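Local coordinates for protein maltose operon transcriptional repressor (Staphylococcus aureus subsp. aureus Mu50, PDB 3HCW) that probably represses transcription of the maltose operon, as a LacI-type regulator whose C-terminal part has a periplasmic-binding-protein-like fold, at residues A[124-129]-A[195-200]. Sequence-based numbering, arbitrary orientation.
Sequences RHVIEQ and AIISLD
V126 meets A195 and I197 through a single methyl group. V126 sits in helix 115-129, and its CB is directed at strand 194-198. Its CG2 lies 4.2 Å from A195 CB. The same CG2 is also 4.2 Å from I197 CD1, so one methyl serves both strand residues. With chi1 at -54°, CG1 lies opposite the carbonyl carbon, and CG2, between N and the carbonyl carbon, is the branch that meets the strand.

A195 and I197 are two apart on the strand and present their CB atoms on the same face, toward the helix. A195 has only its CB to offer. I197 reaches further: CG1 is anti to the carbonyl carbon, and chi2 of 160° extends the chain so that CD1 does the touching. The side chains of V126 and I197 cross at a slant. The nearest CA pair is V126 and A195, 7.1 Å apart.

Strand 194-198 is an inner strand of the sheet, between strands 133-139 and 222-227. Backbone hydrogen bonds of A195 and I197 with I135 hold it beside 133-139. V126 also touches L134 and M223 on these two neighbours, and I197 touches F136 and F227.

The contact is helix-on-sheet packing in the second of the two alpha/beta lobes, as in periplasmic-binding-protein-like folds. All three touching residues are buried and all the touching atoms are methyl carbons. The two segments bury 102 Å² between them. This direct contact is small and apolar, at loose van der Waals range. It belongs to a wider hydrophobic layer that V126 shares with L134 and M223, whose burial probably contributes more than any one pair.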
# COMPACT_ATOMS: atom_id res chain seq x y z
N ARG A 124 19.01 -11.32 16.19
CA ARG A 124 20.30 -12.02 16.05
C ARG A 124 21.13 -11.48 14.90
O ARG A 124 22.32 -11.23 15.06
CB ARG A 124 20.10 -13.53 15.86
CG ARG A 124 20.51 -14.40 17.03
CD ARG A 124 22.03 -14.44 17.19
NE ARG A 124 22.67 -15.51 16.42
CZ ARG A 124 23.99 -15.64 16.26
NH1 ARG A 124 24.83 -14.78 16.82
NH2 ARG A 124 24.47 -16.65 15.54
N HIS A 125 20.48 -11.29 13.75
CA HIS A 125 21.14 -10.78 12.54
C HIS A 125 21.82 -9.43 12.72
O HIS A 125 22.96 -9.24 12.25
CB HIS A 125 20.16 -10.71 11.37
CG HIS A 125 20.64 -9.86 10.23
ND1 HIS A 125 21.62 -10.27 9.36
CD2 HIS A 125 20.28 -8.62 9.84
CE1 HIS A 125 21.84 -9.32 8.47
NE2 HIS A 125 21.04 -8.30 8.75
N VAL A 126 21.14 -8.50 13.39
CA VAL A 126 21.74 -7.18 13.63
C VAL A 126 22.94 -7.27 14.57
O VAL A 126 23.93 -6.56 14.38
CB VAL A 126 20.72 -6.06 14.04
CG1 VAL A 126 19.59 -5.97 13.03
CG2 VAL A 126 20.15 -6.26 15.43
N ILE A 127 22.87 -8.20 15.53
CA ILE A 127 23.98 -8.45 16.46
C ILE A 127 25.18 -9.04 15.73
O ILE A 127 26.31 -8.65 15.98
CB ILE A 127 23.51 -9.31 17.66
CG1 ILE A 127 22.52 -8.50 18.51
CG2 ILE A 127 24.70 -9.80 18.50
CD1 ILE A 127 22.02 -9.21 19.77
N GLU A 128 24.90 -9.93 14.77
CA GLU A 128 25.92 -10.52 13.90
C GLU A 128 26.69 -9.50 13.07
O GLU A 128 27.83 -9.74 12.69
CB GLU A 128 25.32 -11.60 12.99
CG GLU A 128 24.93 -12.88 13.72
CD GLU A 128 24.17 -13.88 12.84
OE1 GLU A 128 23.30 -13.46 12.05
OE2 GLU A 128 24.43 -15.10 12.96
N GLN A 129 26.07 -8.35 12.79
CA GLN A 129 26.74 -7.25 12.09
C GLN A 129 27.63 -6.44 13.03
O GLN A 129 28.54 -5.74 12.59
CB GLN A 129 25.74 -6.34 11.39
CG GLN A 129 24.75 -7.04 10.48
CD GLN A 129 25.41 -8.09 9.61
OE1 GLN A 129 25.19 -9.29 9.80
NE2 GLN A 129 26.23 -7.66 8.66
N ALA A 195 21.23 -0.07 16.52
CA ALA A 195 20.22 -0.58 15.60
C ALA A 195 18.83 -0.23 16.12
O ALA A 195 18.56 -0.32 17.33
CB ALA A 195 20.35 -2.10 15.42
N ILE A 196 17.98 0.19 15.19
CA ILE A 196 16.58 0.46 15.50
C ILE A 196 15.71 -0.58 14.82
O ILE A 196 15.76 -0.75 13.59
CB ILE A 196 16.14 1.88 15.05
CG1 ILE A 196 16.90 2.95 15.83
CG2 ILE A 196 14.62 2.05 15.20
CD1 ILE A 196 16.87 4.33 15.19
N ILE A 197 14.92 -1.29 15.62
CA ILE A 197 13.95 -2.24 15.09
C ILE A 197 12.52 -1.77 15.36
O ILE A 197 12.18 -1.41 16.49
CB ILE A 197 14.19 -3.68 15.63
CG1 ILE A 197 15.49 -4.25 15.05
CG2 ILE A 197 13.02 -4.61 15.26
CD1 ILE A 197 16.10 -5.43 15.84
N SER A 198 11.70 -1.74 14.30
CA SER A 198 10.29 -1.38 14.43
C SER A 198 9.41 -2.61 14.29
O SER A 198 9.70 -3.51 13.51
CB SER A 198 9.86 -0.37 13.36
OG SER A 198 10.68 0.79 13.38
N LEU A 199 8.32 -2.58 15.05
CA LEU A 199 7.25 -3.57 15.03
C LEU A 199 6.72 -3.98 13.64
O LEU A 199 6.44 -5.15 13.41
CB LEU A 199 6.08 -3.02 15.86
CG LEU A 199 4.86 -3.94 16.01
CD1 LEU A 199 5.24 -5.14 16.84
CD2 LEU A 199 3.68 -3.20 16.62
N ASP A 200 6.59 -3.01 12.74
CA ASP A 200 5.87 -3.18 11.48
C ASP A 200 6.35 -2.12 10.51
O ASP A 200 6.71 -1.02 10.91
CB ASP A 200 4.36 -3.03 11.73
CG ASP A 200 3.55 -2.99 10.44
OD1 ASP A 200 3.53 -4.01 9.74
OD2 ASP A 200 2.96 -1.93 10.13